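Long-range contact in fructokinase (PDB 3C8U), which probably phosphorylates fructose, or a related small substrate, at the expense of ATP: residues A30-L38 / L154-L165. Residues are numbered along the deposited sequence; the frame is centred on the assembly and turned at random. Where two conformers were deposited one is given.
Sequences APGSGKSTL and LEVPMADLEARL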
ATOM      1  N   ALA A  30      -5.232  -2.949  -4.806  1.00 26.99           N
ATOM      2  CA  ALA A  30      -4.671  -3.937  -5.709  1.00 23.95           C
ATOM      3  C   ALA A  30      -3.882  -3.190  -6.787  1.00 25.14           C
ATOM      4  O   ALA A  30      -4.040  -1.972  -6.941  1.00 24.35           O
ATOM      5  CB  ALA A  30      -5.781  -4.818  -6.322  1.00 22.17           C
ATOM      6  N   PRO A  31      -2.994  -3.903  -7.501  1.00 25.61           N
ATOM      7  CA  PRO A  31      -2.334  -3.306  -8.648  1.00 26.31           C
ATOM      8  C   PRO A  31      -3.357  -2.707  -9.600  1.00 25.52           C
ATOM      9  O   PRO A  31      -4.341  -3.347  -9.986  1.00 23.32           O
ATOM     10  CB  PRO A  31      -1.593  -4.490  -9.294  1.00 25.39           C
ATOM     11  CG  PRO A  31      -1.436  -5.493  -8.189  1.00 26.91           C
ATOM     12  CD  PRO A  31      -2.696  -5.340  -7.375  1.00 26.40           C
ATOM     13  N   GLY A  32      -3.089  -1.454  -9.935  1.00 26.28           N
ATOM     14  CA  GLY A  32      -3.928  -0.669 -10.828  1.00 28.15           C
ATOM     15  C   GLY A  32      -5.029   0.082 -10.124  1.00 28.25           C
ATOM     16  O   GLY A  32      -5.862   0.707 -10.763  1.00 29.72           O
ATOM     17  N   SER A  33      -5.056   0.003  -8.802  1.00 26.11           N
ATOM     18  CA  SER A  33      -6.191   0.588  -8.048  1.00 25.53           C
ATOM     19  C   SER A  33      -6.089   2.113  -7.930  1.00 24.70           C
ATOM     20  O   SER A  33      -7.052   2.791  -7.575  1.00 27.28           O
ATOM     21  CB  SER A  33      -6.332  -0.023  -6.662  1.00 28.34           C
ATOM     22  OG  SER A  33      -5.216   0.291  -5.845  1.00 24.73           O
ATOM     23  N   GLY A  34      -4.906   2.628  -8.214  1.00 21.52           N
ATOM     24  CA  GLY A  34      -4.629   4.076  -8.072  1.00 24.01           C
ATOM     25  C   GLY A  34      -4.705   4.552  -6.623  1.00 25.62           C
ATOM     26  O   GLY A  34      -5.172   5.646  -6.309  1.00 25.58           O
ATOM     27  N   LYS A  35      -4.247   3.704  -5.725  1.00 22.88           N
ATOM     28  CA  LYS A  35      -4.386   3.992  -4.293  0.50 20.79           C
ATOM     29  C   LYS A  35      -3.655   5.279  -3.872  1.00 20.02           C
ATOM     30  O   LYS A  35      -4.107   5.995  -2.992  1.00 18.09           O
ATOM     31  CB  LYS A  35      -3.984   2.781  -3.434  0.50 21.62           C
ATOM     32  CG  LYS A  35      -2.534   2.387  -3.497  0.50 21.94           C
ATOM     33  CD  LYS A  35      -2.313   0.987  -2.910  0.50 22.47           C
ATOM     34  CE  LYS A  35      -1.211   0.255  -3.644  0.50 28.74           C
ATOM     35  NZ  LYS A  35      -1.701  -0.351  -4.947  0.50 21.27           N
ATOM     36  N   SER A  36      -2.552   5.602  -4.527  1.00 18.96           N
ATOM     37  CA  SER A  36      -1.816   6.814  -4.146  1.00 18.40           C
ATOM     38  C   SER A  36      -2.605   8.102  -4.406  1.00 19.23           C
ATOM     39  O   SER A  36      -2.347   9.147  -3.793  1.00 18.44           O
ATOM     40  CB  SER A  36      -0.436   6.852  -4.812  1.00 20.89           C
ATOM     41  OG  SER A  36       0.341   5.735  -4.402  1.00 20.70           O
ATOM     42  N   THR A  37      -3.579   8.017  -5.310  1.00 16.52           N
ATOM     43  CA  THR A  37      -4.416   9.185  -5.647  1.00 19.27           C
ATOM     44  C   THR A  37      -5.525   9.438  -4.616  1.00 19.65           C
ATOM     45  O   THR A  37      -6.149  10.509  -4.597  1.00 19.08           O
ATOM     46  CB  THR A  37      -5.082   9.066  -7.039  1.00 20.37           C
ATOM     47  OG1 THR A  37      -6.033   8.001  -7.021  1.00 22.00           O
ATOM     48  CG2 THR A  37      -4.058   8.833  -8.120  1.00 17.32           C
ATOM     49  N   LEU A  38      -5.716   8.458  -3.747  1.00 18.60           N
ATOM     50  CA  LEU A  38      -6.634   8.559  -2.586  1.00 19.71           C
ATOM     51  C   LEU A  38      -5.875   8.840  -1.268  1.00 21.59           C
ATOM     52  O   LEU A  38      -6.249   9.709  -0.477  1.00 18.95           O
ATOM     53  CB  LEU A  38      -7.491   7.290  -2.469  1.00 20.54           C
ATOM     54  CG  LEU A  38      -8.489   7.274  -1.315  1.00 20.23           C
ATOM     55  CD1 LEU A  38      -9.527   8.406  -1.489  1.00 25.80           C
ATOM     56  CD2 LEU A  38      -9.161   5.923  -1.185  1.00 23.67           C
ATOM     57  N   LEU A 154      -9.671  -0.053  -0.594  1.00 23.20           N
ATOM     58  CA  LEU A 154      -9.973   0.578  -1.876  1.00 25.87           C
ATOM     59  C   LEU A 154     -10.503  -0.508  -2.812  1.00 26.41           C
ATOM     60  O   LEU A 154      -9.799  -1.405  -3.213  1.00 25.31           O
ATOM     61  CB  LEU A 154      -8.725   1.284  -2.431  1.00 25.17           C
ATOM     62  CG  LEU A 154      -8.784   1.912  -3.825  1.00 32.26           C
ATOM     63  CD1 LEU A 154     -10.081   2.682  -4.052  1.00 34.99           C
ATOM     64  CD2 LEU A 154      -7.549   2.814  -4.050  1.00 28.64           C
ATOM     65  N   GLU A 155     -11.795  -0.441  -3.090  1.00 25.86           N
ATOM     66  CA  GLU A 155     -12.485  -1.454  -3.900  1.00 28.95           C
ATOM     67  C   GLU A 155     -12.676  -1.017  -5.352  1.00 28.69           C
ATOM     68  O   GLU A 155     -13.366  -0.051  -5.642  1.00 28.40           O
ATOM     69  CB  GLU A 155     -13.859  -1.732  -3.293  1.00 31.73           C
ATOM     70  CG  GLU A 155     -14.505  -2.921  -3.849  1.00 38.70           C
ATOM     71  CD  GLU A 155     -13.972  -4.143  -3.199  1.00 46.53           C
ATOM     72  OE1 GLU A 155     -14.089  -4.227  -1.958  1.00 51.10           O
ATOM     73  OE2 GLU A 155     -13.428  -5.005  -3.920  1.00 60.36           O
ATOM     74  N   VAL A 156     -12.011  -1.735  -6.240  1.00 28.74           N
ATOM     75  CA  VAL A 156     -12.041  -1.464  -7.676  1.00 26.31           C
ATOM     76  C   VAL A 156     -12.386  -2.747  -8.425  1.00 26.66           C
ATOM     77  O   VAL A 156     -11.748  -3.763  -8.234  1.00 27.68           O
ATOM     78  CB  VAL A 156     -10.689  -0.940  -8.191  1.00 26.46           C
ATOM     79  CG1 VAL A 156     -10.776  -0.602  -9.707  1.00 21.10           C
ATOM     80  CG2 VAL A 156     -10.272   0.259  -7.413  1.00 23.12           C
ATOM     81  N   PRO A 157     -13.430  -2.712  -9.254  1.00 28.03           N
ATOM     82  CA  PRO A 157     -13.728  -3.935  -9.997  1.00 28.81           C
ATOM     83  C   PRO A 157     -12.577  -4.440 -10.845  1.00 26.32           C
ATOM     84  O   PRO A 157     -11.791  -3.673 -11.414  1.00 24.56           O
ATOM     85  CB  PRO A 157     -14.892  -3.516 -10.886  1.00 30.25           C
ATOM     86  CG  PRO A 157     -15.518  -2.336 -10.185  1.00 29.89           C
ATOM     87  CD  PRO A 157     -14.372  -1.623  -9.570  1.00 29.24           C
HETATM   88  N   MSE A 158     -12.520  -5.753 -10.934  1.00 27.96           N
HETATM   89  CA  MSE A 158     -11.467  -6.437 -11.676  1.00 28.76           C
HETATM   90  C   MSE A 158     -11.344  -5.940 -13.105  1.00 28.44           C
HETATM   91  O   MSE A 158     -10.237  -5.872 -13.655  1.00 24.41           O
HETATM   92  CB  MSE A 158     -11.697  -7.941 -11.695  1.00 31.71           C
HETATM   93  CG  MSE A 158     -11.193  -8.637 -10.464  1.00 39.85           C
HETATM   94 SE   MSE A 158      -9.232  -8.691 -10.433  0.75 50.37          SE
HETATM   95  CE  MSE A 158      -8.832  -8.230 -12.243  1.00 38.45           C
ATOM     96  N   ALA A 159     -12.492  -5.601 -13.689  1.00 26.88           N
ATOM     97  CA  ALA A 159     -12.546  -5.177 -15.083  1.00 27.54           C
ATOM     98  C   ALA A 159     -11.856  -3.837 -15.215  1.00 26.21           C
ATOM     99  O   ALA A 159     -11.105  -3.571 -16.149  1.00 25.96           O
ATOM    100  CB  ALA A 159     -14.000  -5.099 -15.586  1.00 28.32           C
ATOM    101  N   ASP A 160     -12.081  -3.010 -14.213  1.00 24.98           N
ATOM    102  CA  ASP A 160     -11.528  -1.660 -14.221  1.00 24.84           C
ATOM    103  C   ASP A 160     -10.017  -1.739 -13.970  1.00 25.18           C
ATOM    104  O   ASP A 160      -9.204  -1.012 -14.579  1.00 25.50           O
ATOM    105  CB  ASP A 160     -12.248  -0.759 -13.201  1.00 26.49           C
ATOM    106  CG  ASP A 160     -13.723  -0.553 -13.540  1.00 33.20           C
ATOM    107  OD1 ASP A 160     -14.102  -0.797 -14.707  1.00 42.18           O
ATOM    108  OD2 ASP A 160     -14.508  -0.165 -12.654  1.00 44.58           O
ATOM    109  N   LEU A 161      -9.633  -2.638 -13.072  1.00 25.17           N
ATOM    110  CA  LEU A 161      -8.184  -2.812 -12.765  1.00 23.87           C
ATOM    111  C   LEU A 161      -7.434  -3.201 -14.024  1.00 22.87           C
ATOM    112  O   LEU A 161      -6.321  -2.734 -14.312  1.00 22.99           O
ATOM    113  CB  LEU A 161      -7.945  -3.881 -11.692  1.00 24.60           C
ATOM    114  CG  LEU A 161      -8.348  -3.523 -10.259  1.00 21.32           C
ATOM    115  CD1 LEU A 161      -8.139  -4.727  -9.301  1.00 25.92           C
ATOM    116  CD2 LEU A 161      -7.598  -2.286  -9.750  1.00 22.93           C
ATOM    117  N   GLU A 162      -8.075  -4.064 -14.787  1.00 24.55           N
ATOM    118  CA  GLU A 162      -7.443  -4.614 -15.981  1.00 24.56           C
ATOM    119  C   GLU A 162      -7.178  -3.509 -17.003  1.00 23.22           C
ATOM    120  O   GLU A 162      -6.095  -3.378 -17.532  1.00 23.82           O
ATOM    121  CB  GLU A 162      -8.324  -5.688 -16.625  1.00 23.84           C
ATOM    122  CG  GLU A 162      -7.550  -6.504 -17.617  1.00 32.26           C
ATOM    123  CD  GLU A 162      -8.325  -7.708 -18.133  1.00 38.99           C
ATOM    124  OE1 GLU A 162      -9.201  -8.241 -17.412  1.00 42.59           O
ATOM    125  OE2 GLU A 162      -8.053  -8.117 -19.274  1.00 36.09           O
ATOM    126  N   ALA A 163      -8.222  -2.746 -17.280  1.00 23.38           N
ATOM    127  CA  ALA A 163      -8.143  -1.639 -18.238  1.00 22.79           C
ATOM    128  C   ALA A 163      -7.069  -0.667 -17.829  1.00 23.95           C
ATOM    129  O   ALA A 163      -6.329  -0.138 -18.643  1.00 23.26           O
ATOM    130  CB  ALA A 163      -9.492  -0.916 -18.365  1.00 25.61           C
ATOM    131  N   ARG A 164      -6.957  -0.459 -16.532  1.00 24.04           N
ATOM    132  CA  ARG A 164      -6.004   0.531 -16.029  1.00 24.69           C
ATOM    133  C   ARG A 164      -4.600   0.027 -16.137  1.00 25.23           C
ATOM    134  O   ARG A 164      -3.684   0.760 -16.482  1.00 26.40           O
ATOM    135  CB  ARG A 164      -6.319   0.900 -14.594  1.00 25.71           C
ATOM    136  CG  ARG A 164      -7.617   1.553 -14.512  1.00 27.63           C
ATOM    137  CD  ARG A 164      -7.740   2.279 -13.225  1.00 41.92           C
ATOM    138  NE  ARG A 164      -9.128   2.530 -12.886  1.00 41.72           N
ATOM    139  CZ  ARG A 164      -9.556   2.734 -11.650  1.00 43.05           C
ATOM    140  NH1 ARG A 164      -8.696   2.700 -10.628  1.00 32.35           N
ATOM    141  NH2 ARG A 164     -10.845   2.954 -11.444  1.00 41.94           N
ATOM    142  N   LEU A 165      -4.458  -1.272 -15.920  1.00 26.53           N
ATOM    143  CA  LEU A 165      -3.158  -1.940 -16.043  1.00 23.14           C
ATOM    144  C   LEU A 165      -2.699  -1.999 -17.486  1.00 24.82           C
ATOM    145  O   LEU A 165      -1.519  -1.826 -17.777  1.00 25.54           O
ATOM    146  CB  LEU A 165      -3.183  -3.331 -15.404  1.00 24.75           C
ATOM    147  CG  LEU A 165      -3.223  -3.255 -13.869  1.00 19.84           C
ATOM    148  CD1 LEU A 165      -3.585  -4.593 -13.210  1.00 24.46           C
ATOM    149  CD2 LEU A 165      -1.920  -2.715 -13.336  1.00 25.78           C
TER
HETATM  150  O   HOH W   1      -8.389  -2.182  -5.420  1.00 38.73           O
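Leu161 presses CD2 against the peptide plane between Gly32 and Ser33, 3.5 Å from Gly32 C, and turns CD1 to Ala30 CB at 3.8 Å. One turn on, Leu165 lays both methyls over one face of the Pro31-Gly32 peptide, CD1 3.5 Å from Pro31 O and CD2 3.8 Å from Gly32 CA. In both leucines CG stands anti to the carbonyl carbon (chi1 -72°), which sends the branches of successive helix turns to the same loop backbone. Pro31 O is thus buried among methyl groups and has no hydrogen-bond partner. Farther along the loop, Leu154 CD2 packs against the backbone at Lys35, 3.4 Å from its CA, and CD1 brushes Leu38 CD2. Arg164 runs extended past Gly32, and its NH1 gives a weak, bent bond to Gly32 O (3.5 Å, 145°); Val156 CG1 covers one guanidinium face, offset toward the rim. The segment 30-38 is consistent with a Walker A P-loop, linking strand 23-28 to helix 36-48; the segment 154-165 leaves neighbouring parallel strand 150-154 and enters helix 158-171, so this helix flanks the probable phosphate-binding loop. Without the two methyls of Leu165, as with an alanine here, the face of the Pro31-Gly32 peptide is likely to lose its apolar cover and a gap to open beside Gly32 CA. Gly32 itself has a positive phi (89°), and a CB there would clash with Leu165 CG. The type II turn from Ala30 to Ser33 is held by Ala30 O, which accepts both Ser33 N and Ser33 OG, the hydroxyl on a carbonyl lone pair at 2.8 Å. A water donates to Leu154 O and weakly accepts from Ala30 N, bridging the end of strand 150-154 to the start of the loop. Beyond the contact, Lys35 NZ bonds to Asn132, and Ser36 OG to Glu130. Helix 186-195 meets Pro31 through Ile194 and Leu165 through Asp187.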